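Local coordinates for protein subdomain of Desmoplakin Carboxy-Terminal domain (DPCT) (Homo sapiens, PDB 1LM5) that binds intermediate filaments as part of the desmoplakin carboxy-terminal region, probably helping to link them to desmosomes, at residues F15-L20 / L194-S199; I33-T38 / I165-K170; G50-P55 / G70-D75; F118-Y123 / Q154-T159; L128-V133 / I143-I148. All coordinates share one frame; numbering follows the deposited sequence.

Contact 1: residues F15-L20 / L194-S199; sequences FDTENL and LLEAAS
Phe15 and Glu196 pair as neighbours in a parallel beta bridge. It joins strands 11-16 and 193-197, the two inner strands of a mixed four-stranded sheet. Three backbone bonds hold the pair of strands. Phe15 N gives to Leu195 O at 2.9 Å, and Phe15 O takes Ala197 N. Past the strand end, Thr17 N still reaches Ala197 O at 3.1 Å. The CA-H of Glu196 also points at Phe15 O.

Phe15 CB lies 4.0 Å from Leu194 CD1. CG stands anti to the backbone N (chi1 -174°), and the ring then leads away from the partner strand. Its CD1 keeps 3.9 Å to Leu194 CD1, which meets the ring obliquely. The same side of the sheet carries Glu196, and Met185 of strand 185-186 touches both.

Glu196 can be followed outward along Thr17. Its CB lies 3.7 Å from Thr17 OG1. The chain is extended beyond CG, and CG and CD both stay near that oxygen. At the tip, OE2 is still 3.8 Å from Thr17 OG1 and has a long, weak ion pair with Lys170. The Thr17 hydroxyl is buried here and has no polar partner in the model.

Asp16 and Ala197 lie on the other face. Asp16 begins an Asx motif: its OD2 accepts from Asn19 N. OD1 has two partners, Asn19 ND2 and Arg31. These bonds probably steady the turn that follows the strand. One water closes the end of the contact. It accepts from Glu18 N and donates to both Asp16 OD2 and Ala197 O, the latter at 2.7 Å.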
# COMPACT_ATOMS: atom_id res chain seq x y z
N PHE B 15 -25.03 1.82 3.20
CA PHE B 15 -26.09 0.93 2.80
C PHE B 15 -27.34 1.60 3.34
O PHE B 15 -27.56 1.68 4.55
CB PHE B 15 -25.95 -0.47 3.39
CG PHE B 15 -26.97 -1.42 2.85
CD1 PHE B 15 -26.83 -1.94 1.56
CD2 PHE B 15 -28.11 -1.73 3.59
CE1 PHE B 15 -27.83 -2.75 1.01
CE2 PHE B 15 -29.13 -2.54 3.05
CZ PHE B 15 -28.99 -3.04 1.75
N ASP B 16 -28.15 2.13 2.43
CA ASP B 16 -29.39 2.79 2.80
C ASP B 16 -30.39 1.68 3.13
O ASP B 16 -30.95 1.05 2.24
CB ASP B 16 -29.86 3.65 1.62
CG ASP B 16 -31.16 4.37 1.91
OD1 ASP B 16 -31.45 5.33 1.17
OD2 ASP B 16 -31.89 4.00 2.85
N THR B 17 -30.58 1.45 4.42
CA THR B 17 -31.47 0.41 4.92
C THR B 17 -32.90 0.56 4.42
O THR B 17 -33.52 -0.42 4.01
CB THR B 17 -31.49 0.40 6.46
OG1 THR B 17 -30.18 0.11 6.95
CG2 THR B 17 -32.46 -0.66 6.97
N GLU B 18 -33.42 1.78 4.46
CA GLU B 18 -34.78 2.02 4.02
C GLU B 18 -34.98 1.61 2.56
O GLU B 18 -36.01 1.05 2.21
CB GLU B 18 -35.14 3.50 4.19
CG GLU B 18 -36.54 3.86 3.71
CD GLU B 18 -36.96 5.26 4.10
OE1 GLU B 18 -36.93 5.58 5.31
OE2 GLU B 18 -37.33 6.04 3.20
N ASN B 19 -33.99 1.91 1.73
CA ASN B 19 -34.07 1.59 0.31
C ASN B 19 -33.30 0.34 -0.06
O ASN B 19 -33.19 0.01 -1.24
CB ASN B 19 -33.57 2.77 -0.52
CG ASN B 19 -34.49 3.96 -0.44
OD1 ASN B 19 -35.69 3.85 -0.72
ND2 ASN B 19 -33.96 5.12 -0.06
N LEU B 20 -32.77 -0.35 0.94
CA LEU B 20 -32.00 -1.57 0.73
C LEU B 20 -31.05 -1.45 -0.45
O LEU B 20 -31.07 -2.27 -1.37
CB LEU B 20 -32.95 -2.75 0.50
CG LEU B 20 -33.88 -3.07 1.67
CD1 LEU B 20 -34.86 -4.17 1.26
CD2 LEU B 20 -33.07 -3.48 2.87
N LEU B 194 -19.47 -1.34 3.94
CA LEU B 194 -20.58 -0.40 3.99
C LEU B 194 -21.05 -0.16 5.41
O LEU B 194 -20.97 -1.05 6.26
CB LEU B 194 -21.78 -0.92 3.20
CG LEU B 194 -21.55 -1.50 1.81
CD1 LEU B 194 -22.91 -1.76 1.15
CD2 LEU B 194 -20.73 -0.53 0.98
N LEU B 195 -21.54 1.05 5.65
CA LEU B 195 -22.08 1.42 6.94
C LEU B 195 -23.57 1.64 6.70
O LEU B 195 -23.94 2.38 5.79
CB LEU B 195 -21.48 2.73 7.42
CG LEU B 195 -20.73 2.78 8.74
CD1 LEU B 195 -20.55 4.24 9.14
CD2 LEU B 195 -21.46 1.99 9.80
N GLU B 196 -24.42 0.99 7.49
CA GLU B 196 -25.85 1.17 7.31
C GLU B 196 -26.28 2.56 7.77
O GLU B 196 -25.70 3.14 8.69
CB GLU B 196 -26.62 0.12 8.10
CG GLU B 196 -26.47 -1.27 7.54
CD GLU B 196 -27.29 -2.30 8.29
OE1 GLU B 196 -27.22 -3.49 7.93
OE2 GLU B 196 -28.00 -1.92 9.25
N ALA B 197 -27.30 3.10 7.11
CA ALA B 197 -27.82 4.41 7.44
C ALA B 197 -29.34 4.38 7.29
O ALA B 197 -29.87 3.74 6.37
CB ALA B 197 -27.24 5.47 6.51
N ALA B 198 -30.02 5.06 8.19
CA ALA B 198 -31.47 5.12 8.18
C ALA B 198 -31.88 6.54 8.50
O ALA B 198 -31.10 7.31 9.06
CB ALA B 198 -32.05 4.16 9.23
N SER B 199 -33.11 6.91 8.11
CA SER B 199 -33.65 8.24 8.36
C SER B 199 -34.41 8.25 9.67
O SER B 199 -34.94 7.21 10.09
CB SER B 199 -34.61 8.67 7.25
OG SER B 199 -33.92 8.98 6.05
O HOH W 1 -32.30 4.21 5.29

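Contact 2: residues I33-T38 / I165-K170; sequences IVDSIT and ILTCPK
Thr38 and Leu166 bring their backbones to 4.9 Å between CA atoms, and Val34 and Pro169 to 5.1 Å, where the start of helix 36-47 runs past the short strand 166-167. One direct hydrogen bond spans the gap. Thr167 N donates to Thr38 OG1 at 2.8 Å, with an angle of 157° at the hydrogen. OG1 stands anti to the carbonyl carbon of Thr38 (chi1 -66°). It donates a hydrogen bond to Asp35 OD1, on the syn side of that carboxylate and close to its plane. Beside the hydroxyl, Thr38 CG2 touches Leu166 CB.

Asp35 is the N-cap of the helix. Its OD2 accepts from Thr38 N at 2.8 Å, from above the carboxylate plane. The cap thus positions the hydroxyl that receives the strand N-H. Asp35 OD1 also lies 3.2 Å from Thr167 CB. The Thr167 hydroxyl is hydrogen-bonded to Lys174 NZ. A water links Asp35 N to Thr167 O, so the two backbones are also joined indirectly.

The other end is apolar. Val34 CG2 rests 3.9 Å from Pro169 CB, and the two side chains run alongside with the same heading.

Leu166 belongs to a classic beta bulge opposite Ile175 of strand 174-175. It also packs on Arg41 and Leu42 of helix 36-47. Ile165 reaches helix 112-124, and Val34 and Pro169 both lean on Ala197 of strand 193-197.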
# COMPACT_ATOMS: atom_id res chain seq x y z
N ILE B 33 -29.43 10.93 5.48
CA ILE B 33 -29.33 9.78 6.37
C ILE B 33 -27.95 9.71 7.03
O ILE B 33 -27.75 8.99 8.00
CB ILE B 33 -29.66 8.46 5.63
CG1 ILE B 33 -28.70 8.22 4.46
CG2 ILE B 33 -31.10 8.51 5.15
CD1 ILE B 33 -28.93 6.88 3.77
N VAL B 34 -27.01 10.47 6.47
CA VAL B 34 -25.66 10.60 7.01
C VAL B 34 -25.45 12.11 7.11
O VAL B 34 -25.65 12.83 6.13
CB VAL B 34 -24.59 10.02 6.05
CG1 VAL B 34 -23.21 10.22 6.64
CG2 VAL B 34 -24.87 8.55 5.76
N ASP B 35 -25.09 12.61 8.29
CA ASP B 35 -24.89 14.06 8.42
C ASP B 35 -23.60 14.43 7.70
O ASP B 35 -22.69 13.61 7.58
CB ASP B 35 -24.82 14.48 9.89
CG ASP B 35 -23.56 13.99 10.57
OD1 ASP B 35 -23.57 12.86 11.09
OD2 ASP B 35 -22.56 14.74 10.58
N SER B 36 -23.52 15.67 7.22
CA SER B 36 -22.36 16.10 6.46
C SER B 36 -21.01 15.99 7.17
O SER B 36 -19.99 15.80 6.53
CB SER B 36 -22.55 17.54 5.98
OG SER B 36 -22.44 18.43 7.06
N ILE B 37 -21.00 16.16 8.49
CA ILE B 37 -19.73 16.07 9.19
C ILE B 37 -19.25 14.63 9.24
O ILE B 37 -18.08 14.34 8.98
CB ILE B 37 -19.83 16.64 10.61
CG1 ILE B 37 -20.13 18.14 10.54
CG2 ILE B 37 -18.51 16.43 11.36
CD1 ILE B 37 -20.37 18.76 11.91
N THR B 38 -20.15 13.73 9.59
CA THR B 38 -19.81 12.32 9.63
C THR B 38 -19.42 11.88 8.22
O THR B 38 -18.44 11.17 8.02
CB THR B 38 -21.00 11.48 10.11
OG1 THR B 38 -21.29 11.81 11.47
CG2 THR B 38 -20.70 9.98 9.98
N ILE B 165 -15.94 10.56 16.86
CA ILE B 165 -16.05 11.62 15.87
C ILE B 165 -17.13 11.42 14.82
O ILE B 165 -17.33 12.28 13.97
CB ILE B 165 -14.71 11.81 15.14
CG1 ILE B 165 -14.36 10.55 14.36
CG2 ILE B 165 -13.61 12.12 16.15
CD1 ILE B 165 -13.08 10.65 13.56
N LEU B 166 -17.82 10.29 14.87
CA LEU B 166 -18.85 10.03 13.89
C LEU B 166 -20.23 9.85 14.49
O LEU B 166 -20.36 9.42 15.64
CB LEU B 166 -18.53 8.75 13.11
CG LEU B 166 -17.10 8.55 12.59
CD1 LEU B 166 -17.04 7.24 11.81
CD2 LEU B 166 -16.69 9.72 11.71
N THR B 167 -21.24 10.20 13.72
CA THR B 167 -22.60 9.97 14.16
C THR B 167 -22.94 8.74 13.35
O THR B 167 -22.98 8.79 12.13
CB THR B 167 -23.54 11.10 13.76
OG1 THR B 167 -23.19 12.29 14.48
CG2 THR B 167 -24.97 10.72 14.06
N CYS B 168 -23.14 7.62 14.04
CA CYS B 168 -23.48 6.36 13.39
C CYS B 168 -24.73 6.65 12.56
O CYS B 168 -25.76 7.03 13.11
CB CYS B 168 -23.77 5.29 14.44
SG CYS B 168 -24.09 3.65 13.76
N PRO B 169 -24.65 6.48 11.24
CA PRO B 169 -25.76 6.73 10.32
C PRO B 169 -27.03 5.96 10.61
O PRO B 169 -28.11 6.38 10.20
CB PRO B 169 -25.17 6.35 8.96
CG PRO B 169 -23.74 6.68 9.12
CD PRO B 169 -23.43 6.12 10.49
N LYS B 170 -26.92 4.84 11.30
CA LYS B 170 -28.11 4.06 11.61
C LYS B 170 -28.69 4.45 12.98
O LYS B 170 -29.83 4.89 13.09
CB LYS B 170 -27.81 2.56 11.59
CG LYS B 170 -29.05 1.70 11.79
CD LYS B 170 -28.73 0.23 11.87
CE LYS B 170 -29.99 -0.58 12.10
NZ LYS B 170 -29.71 -2.05 12.09
O HOH W 2 -24.60 10.22 10.45

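Contact 3: residues G50-P55 / G70-D75; sequences GGIIHP and GVIDQD
Ile52 and Val71 meet within a plectin repeat, in which a short beta hairpin (52-53 with 60-61) is followed by a pair of helices, 63-68 and 74-88. The contact joins the first hairpin strand to the turn between those helices. No hydrogen bond crosses it; the touching groups are mostly apolar.

Val71 sits in the middle, and its two methyls meet different residues of 50-55. CG1 is anti to the backbone N (chi1 175°) and comes within 3.5 Å of Ile52 CG2. The two side chains pass with opposite headings. The same CG1 touches Ile53 O. CG2 meets His54 CD2 at 3.9 Å, obliquely to the imidazole ring. Pro55 CD lies 4.1 Å from both Val71 methyls. The polar end of His54 is used elsewhere, since ND1 accepts from Thr56 N.

A helix end and a helix start flank the turn. Gly70 closes helix 63-68 in a Schellman motif, with positive phi. Asp73 caps the next helix through OD2, which takes Met76 N. Between them, the Val71 carbonyl receives the hydroxyl of Thr26. Ile52 and Ile72 both pack on Ala66 of helix 63-68 and Leu80 of helix 74-88. Their side chains cross obliquely, and the touch is methyl to methyl, with Ile52 CG2 3.8 Å from Ile72 CG2.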
# COMPACT_ATOMS: atom_id res chain seq x y z
N GLY B 50 -5.39 7.07 0.67
CA GLY B 50 -5.10 6.80 -0.73
C GLY B 50 -6.09 7.32 -1.75
O GLY B 50 -5.75 7.45 -2.92
N GLY B 51 -7.31 7.61 -1.32
CA GLY B 51 -8.27 8.14 -2.26
C GLY B 51 -9.71 7.92 -1.89
O GLY B 51 -10.06 6.99 -1.15
N ILE B 52 -10.57 8.80 -2.41
CA ILE B 52 -11.99 8.68 -2.20
C ILE B 52 -12.34 7.35 -2.87
O ILE B 52 -11.91 7.08 -3.99
CB ILE B 52 -12.73 9.84 -2.88
CG1 ILE B 52 -12.26 11.16 -2.26
CG2 ILE B 52 -14.22 9.67 -2.71
CD1 ILE B 52 -12.49 11.24 -0.74
N ILE B 53 -13.11 6.52 -2.18
CA ILE B 53 -13.44 5.22 -2.75
C ILE B 53 -14.68 5.28 -3.61
O ILE B 53 -15.74 5.71 -3.15
CB ILE B 53 -13.63 4.17 -1.63
CG1 ILE B 53 -12.34 4.08 -0.81
CG2 ILE B 53 -13.99 2.80 -2.24
CD1 ILE B 53 -12.45 3.21 0.43
N HIS B 54 -14.56 4.85 -4.86
CA HIS B 54 -15.72 4.87 -5.72
C HIS B 54 -16.65 3.80 -5.15
O HIS B 54 -16.26 2.65 -5.01
CB HIS B 54 -15.36 4.54 -7.16
CG HIS B 54 -16.51 4.73 -8.10
ND1 HIS B 54 -17.64 3.95 -8.04
CD2 HIS B 54 -16.74 5.67 -9.04
CE1 HIS B 54 -18.53 4.39 -8.91
NE2 HIS B 54 -18.01 5.44 -9.53
N PRO B 55 -17.88 4.18 -4.80
CA PRO B 55 -18.82 3.23 -4.21
C PRO B 55 -19.13 1.94 -4.96
O PRO B 55 -19.50 0.95 -4.35
CB PRO B 55 -20.06 4.08 -3.98
CG PRO B 55 -20.00 5.08 -5.06
CD PRO B 55 -18.54 5.45 -5.12
N GLY B 70 -18.90 12.72 -9.48
CA GLY B 70 -20.06 12.91 -8.63
C GLY B 70 -20.00 12.11 -7.34
O GLY B 70 -20.99 12.02 -6.62
N VAL B 71 -18.83 11.55 -7.06
CA VAL B 71 -18.66 10.75 -5.85
C VAL B 71 -18.70 11.67 -4.63
O VAL B 71 -19.13 11.27 -3.56
CB VAL B 71 -17.36 9.95 -5.88
CG1 VAL B 71 -17.17 9.23 -4.55
CG2 VAL B 71 -17.42 8.94 -7.02
N ILE B 72 -18.25 12.91 -4.82
CA ILE B 72 -18.28 13.92 -3.76
C ILE B 72 -18.55 15.23 -4.49
O ILE B 72 -18.22 15.36 -5.67
CB ILE B 72 -16.93 14.06 -3.00
CG1 ILE B 72 -15.86 14.65 -3.91
CG2 ILE B 72 -16.47 12.69 -2.46
CD1 ILE B 72 -14.49 14.77 -3.24
N ASP B 73 -19.15 16.18 -3.79
CA ASP B 73 -19.43 17.46 -4.41
C ASP B 73 -18.26 18.41 -4.21
O ASP B 73 -17.33 18.12 -3.44
CB ASP B 73 -20.74 18.05 -3.88
CG ASP B 73 -20.68 18.43 -2.41
OD1 ASP B 73 -21.74 18.40 -1.75
OD2 ASP B 73 -19.58 18.77 -1.92
N GLN B 74 -18.28 19.53 -4.93
CA GLN B 74 -17.21 20.52 -4.88
C GLN B 74 -16.84 21.01 -3.49
O GLN B 74 -15.67 21.04 -3.12
CB GLN B 74 -17.57 21.73 -5.75
CG GLN B 74 -17.80 21.42 -7.22
CD GLN B 74 -19.25 21.10 -7.53
OE1 GLN B 74 -19.67 21.16 -8.69
NE2 GLN B 74 -20.02 20.75 -6.50
N ASP B 75 -17.84 21.42 -2.72
CA ASP B 75 -17.58 21.91 -1.37
C ASP B 75 -16.89 20.85 -0.51
O ASP B 75 -15.95 21.15 0.22
CB ASP B 75 -18.88 22.39 -0.73
CG ASP B 75 -19.37 23.69 -1.32
OD1 ASP B 75 -20.56 24.03 -1.13
OD2 ASP B 75 -18.56 24.38 -1.98

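Contact 4: residues F118-Y123 / Q154-T159; sequences FLEFQY and QRLQDT
Tyr123 lays one face of its ring on Leu156. CB of Leu156 stands 3.9 Å above the ring plane, over its centre, in a CH-pi contact only 12° off the ring normal. Leu156 C also lies over a face of the ring, and Leu156 O is 3.2 Å from Tyr123 CE2. At the edge, Thr159 CG2 comes near the ring plane, 3.9 Å from Tyr123 CE2. The Tyr123 hydroxyl extends to Gln157: Tyr123 OH lies 3.5 Å from Gln157 CA. Arg151 of the second subunit makes a cation-pi contact with the same ring.

Tyr123 CG is anti to the backbone N (chi1 -174°), which puts CG on the side of helix 150-157. Leu156 replies with its CD2 branch. That methyl meets Leu119 CB at 4.0 Å and Glu120 CG at 3.9 Å, one turn back along the helix. It also touches Tyr123 CB. The CD2 methyl thus touches three side chains. No hydrogen bond joins the two segments. The Leu156 carbonyl takes the hydroxyl of Tyr162 instead.

The contact packs the last turn of helix 150-157 on the later turns of helix 112-124, both segments belonging to one plectin repeat. Asp158 then ends the shorter helix in an inverse gamma turn. The longer helix turns other residues to the first part of the chain: Phe118 packs on helices 36-47 and 74-88, and Phe121 on helix 36-47.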
# COMPACT_ATOMS: atom_id res chain seq x y z
N PHE B 118 -7.06 11.72 10.98
CA PHE B 118 -6.35 11.14 9.86
C PHE B 118 -5.43 10.00 10.29
O PHE B 118 -5.43 8.93 9.68
CB PHE B 118 -5.58 12.24 9.14
CG PHE B 118 -6.44 13.39 8.68
CD1 PHE B 118 -5.86 14.61 8.37
CD2 PHE B 118 -7.82 13.25 8.54
CE1 PHE B 118 -6.63 15.68 7.92
CE2 PHE B 118 -8.61 14.31 8.10
CZ PHE B 118 -8.00 15.54 7.78
N LEU B 119 -4.65 10.23 11.33
CA LEU B 119 -3.76 9.19 11.82
C LEU B 119 -4.55 7.95 12.21
O LEU B 119 -4.15 6.82 11.92
CB LEU B 119 -2.98 9.70 13.03
CG LEU B 119 -2.05 10.86 12.72
CD1 LEU B 119 -1.44 11.39 14.03
CD2 LEU B 119 -0.97 10.40 11.78
N GLU B 120 -5.69 8.15 12.86
CA GLU B 120 -6.51 7.03 13.28
C GLU B 120 -7.11 6.30 12.10
O GLU B 120 -7.12 5.07 12.06
CB GLU B 120 -7.60 7.52 14.21
CG GLU B 120 -7.02 8.11 15.48
CD GLU B 120 -8.06 8.80 16.32
OE1 GLU B 120 -9.15 9.09 15.79
OE2 GLU B 120 -7.76 9.07 17.50
N PHE B 121 -7.60 7.06 11.13
CA PHE B 121 -8.17 6.47 9.94
C PHE B 121 -7.13 5.57 9.30
O PHE B 121 -7.43 4.44 8.92
CB PHE B 121 -8.55 7.56 8.94
CG PHE B 121 -9.70 8.42 9.36
CD1 PHE B 121 -9.81 9.72 8.88
CD2 PHE B 121 -10.70 7.92 10.19
CE1 PHE B 121 -10.91 10.52 9.22
CE2 PHE B 121 -11.80 8.70 10.54
CZ PHE B 121 -11.91 10.01 10.06
N GLN B 122 -5.91 6.08 9.16
CA GLN B 122 -4.85 5.29 8.54
C GLN B 122 -4.53 4.09 9.40
O GLN B 122 -4.50 2.96 8.93
CB GLN B 122 -3.60 6.15 8.34
CG GLN B 122 -3.81 7.32 7.38
CD GLN B 122 -2.60 8.24 7.28
OE1 GLN B 122 -1.66 8.13 8.07
NE2 GLN B 122 -2.64 9.15 6.32
N TYR B 123 -4.29 4.34 10.68
CA TYR B 123 -3.94 3.29 11.61
C TYR B 123 -4.92 2.12 11.55
O TYR B 123 -4.53 0.97 11.40
CB TYR B 123 -3.89 3.85 13.02
CG TYR B 123 -3.39 2.84 14.02
CD1 TYR B 123 -2.04 2.55 14.12
CD2 TYR B 123 -4.29 2.13 14.83
CE1 TYR B 123 -1.59 1.59 15.01
CE2 TYR B 123 -3.84 1.18 15.71
CZ TYR B 123 -2.49 0.91 15.80
OH TYR B 123 -2.03 -0.05 16.67
N GLN B 154 1.07 4.74 21.43
CA GLN B 154 0.22 4.10 22.43
C GLN B 154 -1.22 4.57 22.23
O GLN B 154 -2.14 3.76 22.28
CB GLN B 154 0.70 4.48 23.83
CG GLN B 154 0.19 3.58 24.92
CD GLN B 154 0.64 2.15 24.73
OE1 GLN B 154 1.74 1.90 24.22
NE2 GLN B 154 -0.19 1.20 25.14
N ARG B 155 -1.40 5.86 22.00
CA ARG B 155 -2.74 6.43 21.78
C ARG B 155 -3.43 5.78 20.58
O ARG B 155 -4.61 5.43 20.64
CB ARG B 155 -2.64 7.94 21.54
CG ARG B 155 -3.08 8.79 22.72
CD ARG B 155 -2.68 10.24 22.50
NE ARG B 155 -1.26 10.43 22.77
CZ ARG B 155 -0.43 11.16 22.03
NH1 ARG B 155 -0.88 11.79 20.95
NH2 ARG B 155 0.85 11.25 22.36
N LEU B 156 -2.70 5.64 19.48
CA LEU B 156 -3.25 5.02 18.28
C LEU B 156 -3.64 3.57 18.55
O LEU B 156 -4.68 3.10 18.10
CB LEU B 156 -2.22 5.06 17.15
CG LEU B 156 -2.03 6.42 16.50
CD1 LEU B 156 -0.88 6.34 15.51
CD2 LEU B 156 -3.33 6.85 15.82
N GLN B 157 -2.80 2.88 19.30
CA GLN B 157 -3.05 1.48 19.62
C GLN B 157 -4.33 1.28 20.43
O GLN B 157 -5.05 0.30 20.22
CB GLN B 157 -1.86 0.91 20.40
CG GLN B 157 -2.10 -0.46 20.99
CD GLN B 157 -1.17 -0.73 22.15
OE1 GLN B 157 0.05 -0.70 22.00
NE2 GLN B 157 -1.75 -0.98 23.32
N ASP B 158 -4.61 2.20 21.34
CA ASP B 158 -5.80 2.10 22.17
C ASP B 158 -7.03 2.52 21.36
O ASP B 158 -7.71 3.50 21.69
CB ASP B 158 -5.67 3.00 23.40
CG ASP B 158 -6.84 2.86 24.35
OD1 ASP B 158 -6.96 3.67 25.29
OD2 ASP B 158 -7.65 1.93 24.16
N THR B 159 -7.29 1.77 20.29
CA THR B 159 -8.41 2.06 19.40
C THR B 159 -9.72 2.20 20.16
O THR B 159 -10.60 2.95 19.74
CB THR B 159 -8.56 0.95 18.34
OG1 THR B 159 -8.80 -0.31 18.98
CG2 THR B 159 -7.29 0.86 17.50

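Contact 5: residues L128-V133 / I143-I148; sequences LVDPEV and IRKGFI
Lys145 NZ and Glu132 OE2 form a salt bridge of 2.8 Å, met on the syn side of the carboxylate. Asp130 OD2 adds a second, long ion pair to the same ammonium at 3.8 Å. The lysine chain is bent at chi2 and chi3 and crosses both acids at about a right angle. Its CE also touches Asp130 OD2, at 3.5 Å.

Beside the charges lies the ring of Phe147. Asp130 meets its edge: OD1 is near the ring plane, 3.6 Å from Phe147 CZ. The carboxylate and ring planes stand 81° apart. Val129 O lies obliquely to the ring, close to CE1, and Pro131 CD touches CZ. Further in, Leu128 CD1 and Ile148 CD1 reach each other tip to tip at 3.9 Å.

Around these groups lies a second shell. Asp130 CG is anti to the backbone N (chi1 175°), and OD1 accepts from Glu132 N at 2.9 Å, an Asx turn at the end of strand 129-130. Gly146 closes helix 139-145 with a Schellman motif, just before Phe147. Ile137 and Ser100 pack on the ring. Leu128 and Ile148 both lean on Leu156 of helix 150-157. The contact thus joins the hairpin of this plectin repeat to the turn between its two helices.

The two acid oxygens Asp130 OD2 and Glu132 OE2 are only 2.8 Å apart, and neither has a hydrogen to share if both are ionised. Lys145 probably offsets their repulsion, and the closeness of the pair may raise the pKa of one acid.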
# COMPACT_ATOMS: atom_id res chain seq x y z
N LEU B 128 -0.12 3.78 9.47
CA LEU B 128 0.10 5.15 9.08
C LEU B 128 0.73 5.22 7.71
O LEU B 128 1.48 4.33 7.31
CB LEU B 128 1.01 5.86 10.08
CG LEU B 128 0.48 5.92 11.51
CD1 LEU B 128 1.37 6.85 12.31
CD2 LEU B 128 -0.96 6.43 11.50
N VAL B 129 0.42 6.30 7.01
CA VAL B 129 0.94 6.52 5.67
C VAL B 129 2.22 7.33 5.70
O VAL B 129 2.32 8.33 6.40
CB VAL B 129 -0.08 7.29 4.81
CG1 VAL B 129 0.53 7.64 3.46
CG2 VAL B 129 -1.34 6.46 4.63
N ASP B 130 3.21 6.86 4.95
CA ASP B 130 4.45 7.61 4.83
C ASP B 130 4.31 8.33 3.49
O ASP B 130 4.39 7.71 2.44
CB ASP B 130 5.66 6.68 4.79
CG ASP B 130 6.94 7.44 4.54
OD1 ASP B 130 6.87 8.67 4.36
OD2 ASP B 130 8.01 6.80 4.53
N PRO B 131 4.08 9.66 3.52
CA PRO B 131 3.92 10.46 2.30
C PRO B 131 5.11 10.33 1.36
O PRO B 131 4.98 10.49 0.15
CB PRO B 131 3.80 11.89 2.84
CG PRO B 131 3.29 11.69 4.23
CD PRO B 131 4.07 10.51 4.71
N GLU B 132 6.28 10.05 1.93
CA GLU B 132 7.50 9.89 1.15
C GLU B 132 7.35 8.85 0.04
O GLU B 132 7.74 9.08 -1.10
CB GLU B 132 8.65 9.46 2.07
CG GLU B 132 9.88 8.97 1.33
CD GLU B 132 10.75 8.06 2.19
OE1 GLU B 132 11.81 7.60 1.69
OE2 GLU B 132 10.38 7.78 3.35
N VAL B 133 6.79 7.69 0.39
CA VAL B 133 6.59 6.60 -0.55
C VAL B 133 5.11 6.31 -0.75
O VAL B 133 4.73 5.34 -1.40
CB VAL B 133 7.27 5.32 -0.05
CG1 VAL B 133 8.77 5.54 0.08
CG2 VAL B 133 6.67 4.91 1.30
N ILE B 143 7.52 5.18 14.14
CA ILE B 143 8.28 5.68 15.28
C ILE B 143 9.73 5.91 14.82
O ILE B 143 10.35 6.91 15.16
CB ILE B 143 8.24 4.69 16.45
CG1 ILE B 143 6.85 4.74 17.09
CG2 ILE B 143 9.33 5.00 17.46
CD1 ILE B 143 6.65 3.73 18.20
N ARG B 144 10.23 4.97 14.03
CA ARG B 144 11.59 5.04 13.49
C ARG B 144 11.75 6.32 12.69
O ARG B 144 12.78 6.99 12.77
CB ARG B 144 11.86 3.84 12.58
CG ARG B 144 13.08 4.02 11.67
CD ARG B 144 14.36 3.97 12.46
NE ARG B 144 15.53 4.28 11.64
CZ ARG B 144 15.97 5.50 11.37
NH1 ARG B 144 15.33 6.56 11.85
NH2 ARG B 144 17.05 5.67 10.64
N LYS B 145 10.73 6.65 11.91
CA LYS B 145 10.75 7.83 11.06
C LYS B 145 10.54 9.09 11.89
O LYS B 145 10.76 10.20 11.42
CB LYS B 145 9.66 7.74 9.99
CG LYS B 145 9.71 6.48 9.16
CD LYS B 145 10.77 6.53 8.08
CE LYS B 145 10.39 7.51 6.98
NZ LYS B 145 11.42 7.57 5.92
N GLY B 146 10.10 8.91 13.13
CA GLY B 146 9.86 10.05 14.00
C GLY B 146 8.51 10.71 13.78
O GLY B 146 8.29 11.84 14.22
N PHE B 147 7.60 10.03 13.09
CA PHE B 147 6.27 10.58 12.84
C PHE B 147 5.56 10.75 14.17
O PHE B 147 4.92 11.77 14.42
CB PHE B 147 5.42 9.63 12.00
CG PHE B 147 5.83 9.54 10.57
CD1 PHE B 147 5.09 8.77 9.68
CD2 PHE B 147 6.94 10.22 10.09
CE1 PHE B 147 5.45 8.67 8.35
CE2 PHE B 147 7.32 10.13 8.76
CZ PHE B 147 6.57 9.35 7.89
N ILE B 148 5.66 9.72 14.99
CA ILE B 148 5.01 9.70 16.29
C ILE B 148 6.00 9.10 17.27
O ILE B 148 6.90 8.36 16.88
CB ILE B 148 3.77 8.80 16.26
CG1 ILE B 148 4.19 7.37 15.87
CG2 ILE B 148 2.76 9.31 15.25
CD1 ILE B 148 3.04 6.37 15.80

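How the contacts relate
Contacts 3 and 5 join equivalent elements of two plectin repeats: a hairpin strand and the turn after a helix. Contact 3 is mostly apolar and buried; contact 5 adds a salt-bridge network, with Glu132 exposed, to apolar packing. Contact 4 is buried helix-to-helix packing, and it touches contact 5 through Gln122 OE1 with Val129 N. Contacts 1 and 2 lie together at another part of the chain and touch at Ala198 and Pro169. Contact 1 is partly exposed and rests on backbone bonds, while contact 2 is buried and uses a helix cap. Ile165 packing on Phe121 ties contact 2 to contact 4.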